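Local coordinates for AvrL567-A (Melampsora lini, PDB 2OPC), which is a flax rust avirulence protein, probably recognised inside host cells by matching flax resistance proteins, at residues A[34-39]-A[117-122]; A[25-30]-A[47-52]; A[42-47]-A[75-80]. One frame throughout, in Å; residues are numbered along the deposited sequence.

In the fold
Interactions 1 and 3 fill the interior between two antiparallel sheets, one made of strands 25-28, 32-36 and 44-48, the other of 16-19, 118-125, 58-63 and 75-81; interaction 2 lies at the surface, where strand 25-28 and the turn after it meet the loop that follows strand 44-48. The centres of interactions 1 and 3 are about 9 Å apart, with interaction 2 about 14 and 13 Å from them. Along the chain interaction 3 is nested within the loop closed by interaction 1, whereas interaction 2 crosses both and shares K47 with interaction 3. Hydrogen bonds from V34 to strand 25-28 and from K35 to L45 tie the contacts together within a compact beta-sandwich that has no helix among its modelled residues.

Interaction 1 (A[34-39]-A[117-122]); sequences VKWDNE and DYIKIK
V34 lies opposite I121 and W36 opposite I119 as the two segments run in roughly opposite senses, their CA atoms 9.9 and 11.7 Å apart in these pairs, a spacing that side chains alone bridge. V34 and I121 reach toward each other tip to tip, with CG1 of V34 4.1 Å from CD1 of I121. In I121 the branch that makes this contact, CG1, is wedged between its own backbone N and carbonyl carbon (chi1 52°), and an extended second torsion (177°) carries CD1 straight out from the strand. I119 is built the same way and sends its CD1 to the far end of the W36 indole, where it meets CH2 at 4.2 Å, obliquely to the ring. The same methyl also leans on its neighbour, CD1 of I119 lying 3.8 Å from CG2 of I121, so the two isoleucines present a continuous apolar surface. This is the interior of a beta-sandwich: strand 32-36 is the middle strand of the three-stranded sheet, strand 118-125 an inner strand of the four-stranded one, and both give alternate residues to the core. The alternate residues K120 and K122 point the other way and make cation-pi contacts with F108 and Y15. F18 closes the core beside the contact, stacking on W36 and touching V34, I119 and I121. The polar edge of the indole is satisfied by the backbone, NE1 of W36 being hydrogen-bonded to Y19 O, a bond that, with the F18 stack, is consistent with a fixed ring rotation placing CH2 toward I119. Where strand 32-36 ends, D37 OD2 is hydrogen-bonded to T42 OG1 across the turn that leads into strand 44-48.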
loop_
_atom_site.group_PDB
_atom_site.type_symbol
_atom_site.label_atom_id
_atom_site.label_comp_id
_atom_site.label_asym_id
_atom_site.label_seq_id
_atom_site.Cartn_x
_atom_site.Cartn_y
_atom_site.Cartn_z
ATOM N N VAL A 34 4.866 2.090 5.447
ATOM C CA VAL A 34 3.590 2.648 4.999
ATOM C C VAL A 34 2.859 3.292 6.161
ATOM O O VAL A 34 2.823 2.696 7.247
ATOM C CB VAL A 34 2.675 1.549 4.377
ATOM C CG1 VAL A 34 1.483 2.167 3.634
ATOM C CG2 VAL A 34 3.460 0.654 3.435
ATOM N N LYS A 35 2.259 4.461 5.942
ATOM C CA LYS A 35 1.376 5.062 6.959
ATOM C C LYS A 35 0.204 5.696 6.213
ATOM O O LYS A 35 0.201 5.731 4.981
ATOM C CB LYS A 35 2.116 6.133 7.805
ATOM C CG LYS A 35 2.442 7.402 7.013
ATOM C CD LYS A 35 3.022 8.469 7.922
ATOM C CE LYS A 35 3.263 9.753 7.127
ATOM N NZ LYS A 35 3.715 10.865 8.046
ATOM N N TRP A 36 -0.779 6.208 6.950
ATOM C CA TRP A 36 -1.861 6.928 6.310
ATOM C C TRP A 36 -1.534 8.386 6.118
ATOM O O TRP A 36 -0.807 8.987 6.904
ATOM C CB TRP A 36 -3.161 6.806 7.138
ATOM C CG TRP A 36 -3.768 5.451 7.097
ATOM C CD1 TRP A 36 -3.865 4.536 8.124
ATOM C CD2 TRP A 36 -4.430 4.877 5.980
ATOM N NE1 TRP A 36 -4.504 3.399 7.700
ATOM C CE2 TRP A 36 -4.881 3.589 6.385
ATOM C CE3 TRP A 36 -4.676 5.319 4.663
ATOM C CZ2 TRP A 36 -5.597 2.749 5.521
ATOM C CZ3 TRP A 36 -5.373 4.476 3.799
ATOM C CH2 TRP A 36 -5.816 3.196 4.233
ATOM N N ASP A 37 -2.171 8.994 5.110
ATOM C CA ASP A 37 -1.930 10.399 4.826
ATOM C C ASP A 37 -2.384 11.301 5.930
ATOM O O ASP A 37 -1.678 12.271 6.278
ATOM C CB ASP A 37 -2.513 10.788 3.448
ATOM C CG ASP A 37 -4.028 10.515 3.315
ATOM O OD1 ASP A 37 -4.619 9.684 4.027
ATOM O OD2 ASP A 37 -4.652 11.177 2.456
ATOM N N ASN A 38 -3.546 10.990 6.485
ATOM C CA ASN A 38 -4.154 11.750 7.587
ATOM C C ASN A 38 -5.333 10.964 8.167
ATOM O O ASN A 38 -5.570 9.792 7.808
ATOM C CB ASN A 38 -4.581 13.157 7.120
ATOM C CG ASN A 38 -5.505 13.101 5.942
ATOM O OD1 ASN A 38 -6.482 12.361 5.929
ATOM N ND2 ASN A 38 -5.167 13.867 4.896
ATOM N N GLU A 39 -6.057 11.559 9.105
ATOM C CA GLU A 39 -7.097 10.833 9.808
ATOM C C GLU A 39 -8.244 10.376 8.924
ATOM O O GLU A 39 -8.951 9.473 9.239
ATOM C CB GLU A 39 -7.620 11.603 11.033
ATOM C CG GLU A 39 -8.599 12.675 10.719
ATOM C CD GLU A 39 -9.719 12.826 11.760
ATOM O OE1 GLU A 39 -9.394 12.647 12.930
ATOM O OE2 GLU A 39 -10.876 13.111 11.387
ATOM N N ASP A 117 -11.804 -2.034 9.259
ATOM C CA ASP A 117 -11.527 -2.696 7.978
ATOM C C ASP A 117 -10.028 -2.622 7.674
ATOM O O ASP A 117 -9.297 -1.910 8.335
ATOM C CB ASP A 117 -12.124 -1.913 6.851
ATOM C CG ASP A 117 -13.556 -1.860 6.857
ATOM O OD1 ASP A 117 -14.207 -2.737 7.548
ATOM O OD2 ASP A 117 -14.041 -0.914 6.114
ATOM N N TYR A 118 -9.610 -3.341 6.628
ATOM C CA TYR A 118 -8.225 -3.240 6.138
ATOM C C TYR A 118 -8.233 -3.252 4.612
ATOM O O TYR A 118 -9.159 -3.686 3.953
ATOM C CB TYR A 118 -7.335 -4.378 6.687
ATOM C CG TYR A 118 -7.817 -5.766 6.352
ATOM C CD1 TYR A 118 -7.296 -6.459 5.264
ATOM C CD2 TYR A 118 -8.829 -6.386 7.091
ATOM C CE1 TYR A 118 -7.732 -7.724 4.938
ATOM C CE2 TYR A 118 -9.268 -7.680 6.766
ATOM C CZ TYR A 118 -8.725 -8.346 5.690
ATOM O OH TYR A 118 -9.175 -9.624 5.341
ATOM N N ILE A 119 -7.108 -2.760 4.060
ATOM C CA ILE A 119 -6.789 -2.992 2.643
ATOM C C ILE A 119 -5.646 -4.013 2.608
ATOM O O ILE A 119 -4.984 -4.300 3.593
ATOM C CB ILE A 119 -6.387 -1.686 1.886
ATOM C CG1 ILE A 119 -5.052 -1.086 2.393
ATOM C CG2 ILE A 119 -7.531 -0.666 1.990
ATOM C CD1 ILE A 119 -4.630 0.138 1.584
ATOM N N LYS A 120 -5.509 -4.618 1.426
ATOM C CA LYS A 120 -4.409 -5.595 1.169
ATOM C C LYS A 120 -3.471 -5.011 0.141
ATOM O O LYS A 120 -3.882 -4.792 -1.001
ATOM C CB LYS A 120 -4.978 -6.900 0.621
ATOM C CG LYS A 120 -5.874 -7.678 1.580
ATOM C CD LYS A 120 -6.367 -8.998 0.876
ATOM C CE LYS A 120 -7.373 -9.723 1.687
ATOM N NZ LYS A 120 -7.648 -11.012 1.012
ATOM N N ILE A 121 -2.206 -4.820 0.547
ATOM C CA ILE A 121 -1.195 -4.200 -0.355
ATOM C C ILE A 121 0.089 -5.006 -0.326
ATOM O O ILE A 121 0.397 -5.722 0.624
ATOM C CB ILE A 121 -0.919 -2.710 -0.017
ATOM C CG1 ILE A 121 -0.579 -2.553 1.473
ATOM C CG2 ILE A 121 -2.134 -1.879 -0.440
ATOM C CD1 ILE A 121 -0.211 -1.080 1.892
ATOM N N LYS A 122 0.833 -4.908 -1.438
ATOM C CA LYS A 122 2.147 -5.557 -1.506
ATOM C C LYS A 122 2.954 -4.891 -2.626
ATOM O O LYS A 122 2.416 -4.160 -3.454
ATOM C CB LYS A 122 1.995 -7.060 -1.797
ATOM C CG LYS A 122 1.393 -7.351 -3.176
ATOM C CD LYS A 122 1.182 -8.871 -3.360
ATOM C CE LYS A 122 0.542 -9.148 -4.690
ATOM N NZ LYS A 122 0.540 -10.626 -4.927
#

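Interaction 2 (A[25-30]-A[47-52]); sequences SVILSG and KWIGGE
The backbone N of G50, a residue that touches G30 across the contact, lies 3.4 Å above one face of the W48 indole, offset toward the rim, while G51 C sits at the ring edge in its plane. The loop after strand 44-48 thus folds back over its own tryptophan, at the margin of a three-stranded antiparallel sheet whose two outer strands, 25-28 and 44-48, flank strand 32-36. An almost straight hydrogen bond pins the fold: NE1 of W48 donates to G51 O at 2.8 Å and 176°, with the acceptor practically in the ring plane. Lacking a CB, G50 can keep its backbone close to the indole and still bring its CA within 3.9 Å of G30 O. On the exposed side I27 of outer strand 25-28 meets I49, the first residue after strand 44-48, and the two side chains cross at about a right angle. CD1 of I49 rests in the fork of I27, 4.0 Å from its CD1 and 4.1 Å from its CG2. I27 forms this fork with CG1 beside its backbone N (chi1 -62°) and CG2 anti to that N. The backbones share no direct hydrogen bond here, although I49 pairs with L31 of the intervening turn. Instead a water molecule spans the two segments, donating one hydrogen to G30 O at 3.0 Å and the other to I49 O at 3.1 Å.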
loop_
_atom_site.group_PDB
_atom_site.type_symbol
_atom_site.label_atom_id
_atom_site.label_comp_id
_atom_site.label_asym_id
_atom_site.label_seq_id
_atom_site.Cartn_x
_atom_site.Cartn_y
_atom_site.Cartn_z
ATOM N N SER A 25 0.655 1.407 10.895
ATOM C CA SER A 25 1.845 1.527 10.064
ATOM C C SER A 25 2.400 0.145 9.831
ATOM O O SER A 25 2.569 -0.611 10.778
ATOM C CB SER A 25 2.918 2.449 10.701
ATOM O OG SER A 25 4.010 2.682 9.793
ATOM N N VAL A 26 2.696 -0.182 8.561
ATOM C CA VAL A 26 3.179 -1.511 8.186
ATOM C C VAL A 26 4.451 -1.404 7.350
ATOM O O VAL A 26 4.847 -0.278 6.969
ATOM C CB VAL A 26 2.126 -2.362 7.442
ATOM C CG1 VAL A 26 0.897 -2.619 8.305
ATOM C CG2 VAL A 26 1.691 -1.767 6.108
ATOM N N ILE A 27 5.089 -2.546 7.066
ATOM C CA ILE A 27 6.265 -2.610 6.202
ATOM C C ILE A 27 6.032 -3.647 5.122
ATOM O O ILE A 27 5.552 -4.758 5.421
ATOM C CB ILE A 27 7.516 -2.918 7.006
ATOM C CG1 ILE A 27 7.789 -1.815 8.011
ATOM C CG2 ILE A 27 8.724 -3.027 6.065
ATOM C CD1 ILE A 27 8.878 -2.179 9.027
ATOM N N LEU A 28 6.323 -3.292 3.884
ATOM C CA LEU A 28 6.176 -4.202 2.752
ATOM C C LEU A 28 7.522 -4.741 2.328
ATOM O O LEU A 28 8.436 -3.968 1.989
ATOM C CB LEU A 28 5.528 -3.470 1.579
ATOM C CG LEU A 28 4.245 -2.691 1.862
ATOM C CD1 LEU A 28 3.711 -2.045 0.609
ATOM C CD2 LEU A 28 3.176 -3.643 2.487
ATOM N N SER A 29 7.662 -6.075 2.397
ATOM C CA SER A 29 8.868 -6.778 1.896
ATOM C C SER A 29 10.166 -6.327 2.567
ATOM O O SER A 29 11.236 -6.539 2.017
ATOM C CB SER A 29 8.954 -6.661 0.379
ATOM O OG SER A 29 7.824 -7.259 -0.240
ATOM N N GLY A 30 10.081 -5.720 3.741
ATOM C CA GLY A 30 11.276 -5.158 4.362
ATOM C C GLY A 30 11.882 -3.964 3.646
ATOM O O GLY A 30 13.023 -3.522 3.958
ATOM N N LYS A 47 7.659 5.242 2.495
ATOM C CA LYS A 47 9.040 5.671 2.677
ATOM C C LYS A 47 9.999 4.487 2.605
ATOM O O LYS A 47 9.808 3.478 3.283
ATOM C CB LYS A 47 9.203 6.398 4.014
ATOM C CG LYS A 47 10.427 7.296 4.087
ATOM C CD LYS A 47 10.255 8.378 5.141
ATOM C CE LYS A 47 11.600 8.857 5.663
ATOM N NZ LYS A 47 11.449 9.931 6.684
ATOM N N TRP A 48 11.030 4.620 1.777
ATOM C CA TRP A 48 11.998 3.550 1.573
ATOM C C TRP A 48 12.899 3.393 2.786
ATOM O O TRP A 48 13.511 4.375 3.227
ATOM C CB TRP A 48 12.866 3.902 0.363
ATOM C CG TRP A 48 13.892 2.858 0.047
ATOM C CD1 TRP A 48 15.212 2.857 0.445
ATOM C CD2 TRP A 48 13.704 1.664 -0.737
ATOM N NE1 TRP A 48 15.835 1.746 -0.050
ATOM C CE2 TRP A 48 14.937 0.993 -0.768
ATOM C CE3 TRP A 48 12.617 1.106 -1.441
ATOM C CZ2 TRP A 48 15.123 -0.193 -1.455
ATOM C CZ3 TRP A 48 12.793 -0.064 -2.125
ATOM C CH2 TRP A 48 14.041 -0.727 -2.129
ATOM N N ILE A 49 12.988 2.149 3.274
ATOM C CA ILE A 49 13.842 1.790 4.457
ATOM C C ILE A 49 14.609 0.512 4.159
ATOM O O ILE A 49 15.005 -0.218 5.097
ATOM C CB ILE A 49 13.059 1.583 5.742
ATOM C CG1 ILE A 49 11.930 0.590 5.521
ATOM C CG2 ILE A 49 12.601 2.930 6.252
ATOM C CD1 ILE A 49 11.492 -0.141 6.749
ATOM N N GLY A 50 14.825 0.270 2.863
ATOM C CA GLY A 50 15.438 -0.986 2.356
ATOM C C GLY A 50 16.905 -0.919 2.036
ATOM O O GLY A 50 17.421 -1.751 1.266
ATOM N N GLY A 51 17.593 0.060 2.614
ATOM C CA GLY A 51 19.029 0.187 2.444
ATOM C C GLY A 51 19.398 1.016 1.230
ATOM O O GLY A 51 18.585 1.205 0.326
ATOM N N GLU A 52 20.631 1.510 1.210
ATOM C CA GLU A 52 21.097 2.365 0.125
ATOM C C GLU A 52 21.312 1.564 -1.154
ATOM O O GLU A 52 21.781 0.426 -1.114
ATOM C CB GLU A 52 22.391 3.079 0.522
ATOM C CG GLU A 52 22.688 4.323 -0.298
HETATM O O HOH W 1 14.093 -2.757 6.676
#

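Interaction 3 (A[42-47]-A[75-80]); sequences TMPLFK and RSLGTV
Both F46 and V80 leave their strands toward each other, and chi1 of -60° in F46 and -65° in V80 sets the ring of the one and CG1 of the other beside their own backbone N, where the two side chains meet at about a right angle. CG1 of V80 stands over one face of the F46 ring in a CH-pi contact, 4.0 Å from the centroid and 28° off the ring normal. It sits toward the root of the ring, 3.6 Å from CG and 3.7 Å from CD2 of F46. Next along the strands, CG of P44 and CD1 of L77 approach head-on to 3.8 Å. Both pairs are buried in the core of the beta-sandwich, where strand 44-48, an outer strand of one sheet, is covered by strand 75-81, an outer strand of the other. V61 of the neighbouring strand 58-63 packs against both F46 and V80. Only two residues, G78 and T79, lie between L77 and V80, yet both side chains point inward, where strict alternation would turn one of them out; the helix-like psi of L77 and the positive phi of G78 are consistent with a beta bulge. Just before this break S76 forms an ST turn, its OG accepting from G78 N at 3.0 Å, and the S76 side chain touches C60, which with H62 binds the cobalt ion about 9 Å from the side chain of L77.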
loop_
_atom_site.group_PDB
_atom_site.type_symbol
_atom_site.label_atom_id
_atom_site.label_comp_id
_atom_site.label_asym_id
_atom_site.label_seq_id
_atom_site.Cartn_x
_atom_site.Cartn_y
_atom_site.Cartn_z
ATOM N N THR A 42 -7.273 8.543 3.251
ATOM C CA THR A 42 -7.670 8.525 1.842
ATOM C C THR A 42 -6.623 7.847 0.993
ATOM O O THR A 42 -6.907 7.388 -0.104
ATOM C CB THR A 42 -8.012 9.930 1.225
ATOM O OG1 THR A 42 -6.784 10.650 1.026
ATOM C CG2 THR A 42 -8.927 10.738 2.128
ATOM N N MET A 43 -5.393 7.794 1.466
ATOM C CA MET A 43 -4.352 7.104 0.701
ATOM C C MET A 43 -3.181 6.758 1.592
ATOM O O MET A 43 -2.877 7.490 2.538
ATOM C CB MET A 43 -3.839 7.952 -0.439
ATOM C CG MET A 43 -3.081 9.167 0.040
ATOM S SD MET A 43 -2.478 10.201 -1.297
ATOM C CE MET A 43 -4.014 10.918 -1.823
ATOM N N PRO A 44 -2.494 5.663 1.258
ATOM C CA PRO A 44 -1.253 5.354 1.960
ATOM C C PRO A 44 -0.117 6.227 1.468
ATOM O O PRO A 44 -0.107 6.662 0.326
ATOM C CB PRO A 44 -0.961 3.912 1.555
ATOM C CG PRO A 44 -1.621 3.742 0.237
ATOM C CD PRO A 44 -2.828 4.649 0.230
ATOM N N LEU A 45 0.840 6.486 2.360
ATOM C CA LEU A 45 2.107 7.150 2.044
ATOM C C LEU A 45 3.237 6.175 2.341
ATOM O O LEU A 45 3.090 5.323 3.208
ATOM C CB LEU A 45 2.330 8.432 2.872
ATOM C CG LEU A 45 1.231 9.497 2.683
ATOM C CD1 LEU A 45 1.523 10.690 3.551
ATOM C CD2 LEU A 45 1.049 9.973 1.225
ATOM N N PHE A 46 4.366 6.330 1.621
ATOM C CA PHE A 46 5.438 5.327 1.584
ATOM C C PHE A 46 6.772 5.989 1.845
ATOM O O PHE A 46 7.009 7.123 1.488
ATOM C CB PHE A 46 5.458 4.692 0.206
ATOM C CG PHE A 46 4.184 4.029 -0.138
ATOM C CD1 PHE A 46 3.926 2.697 0.263
ATOM C CD2 PHE A 46 3.236 4.694 -0.919
ATOM C CE1 PHE A 46 2.733 2.077 -0.075
ATOM C CE2 PHE A 46 1.999 4.088 -1.241
ATOM C CZ PHE A 46 1.759 2.757 -0.846
ATOM N N LYS A 47 7.659 5.242 2.495
ATOM C CA LYS A 47 9.040 5.671 2.677
ATOM C C LYS A 47 9.999 4.487 2.605
ATOM O O LYS A 47 9.808 3.478 3.283
ATOM C CB LYS A 47 9.203 6.398 4.014
ATOM C CG LYS A 47 10.427 7.296 4.087
ATOM C CD LYS A 47 10.255 8.378 5.141
ATOM C CE LYS A 47 11.600 8.857 5.663
ATOM N NZ LYS A 47 11.449 9.931 6.684
ATOM N N ARG A 75 -4.919 -4.754 -8.582
ATOM C CA ARG A 75 -4.782 -3.464 -9.240
ATOM C C ARG A 75 -3.518 -2.783 -8.693
ATOM O O ARG A 75 -2.837 -3.346 -7.836
ATOM C CB ARG A 75 -6.036 -2.596 -9.021
ATOM C CG ARG A 75 -7.194 -2.921 -10.009
ATOM C CD ARG A 75 -7.764 -4.321 -9.854
ATOM N NE ARG A 75 -9.058 -4.462 -10.530
ATOM C CZ ARG A 75 -9.802 -5.558 -10.462
ATOM N NH1 ARG A 75 -9.382 -6.609 -9.771
ATOM N NH2 ARG A 75 -10.985 -5.592 -11.053
ATOM N N SER A 76 -3.182 -1.620 -9.238
ATOM C CA SER A 76 -1.982 -0.918 -8.782
ATOM C C SER A 76 -2.325 0.456 -8.268
ATOM O O SER A 76 -3.178 1.154 -8.865
ATOM C CB SER A 76 -1.006 -0.774 -9.947
ATOM O OG SER A 76 0.113 0.038 -9.541
ATOM N N LEU A 77 -1.668 0.830 -7.178
ATOM C CA LEU A 77 -1.794 2.207 -6.683
ATOM C C LEU A 77 -0.774 3.155 -7.333
ATOM O O LEU A 77 -0.832 4.381 -7.171
ATOM C CB LEU A 77 -1.632 2.266 -5.169
ATOM C CG LEU A 77 -2.724 1.640 -4.320
ATOM C CD1 LEU A 77 -2.345 1.761 -2.877
ATOM C CD2 LEU A 77 -4.075 2.346 -4.514
ATOM N N GLY A 78 0.150 2.605 -8.087
ATOM C CA GLY A 78 1.236 3.386 -8.632
ATOM C C GLY A 78 2.552 2.748 -8.224
ATOM O O GLY A 78 2.573 1.555 -7.901
ATOM N N THR A 79 3.639 3.502 -8.306
ATOM C CA THR A 79 4.960 2.947 -7.997
ATOM C C THR A 79 5.646 3.677 -6.872
ATOM O O THR A 79 5.347 4.865 -6.588
ATOM C CB THR A 79 5.891 2.984 -9.227
ATOM O OG1 THR A 79 6.109 4.340 -9.601
ATOM C CG2 THR A 79 5.304 2.217 -10.393
ATOM N N VAL A 80 6.554 2.959 -6.226
ATOM C CA VAL A 80 7.453 3.568 -5.245
ATOM C C VAL A 80 8.874 3.201 -5.592
ATOM O O VAL A 80 9.104 2.333 -6.438
ATOM C CB VAL A 80 7.102 3.113 -3.823
ATOM C CG1 VAL A 80 5.687 3.623 -3.420
ATOM C CG2 VAL A 80 7.170 1.579 -3.689
#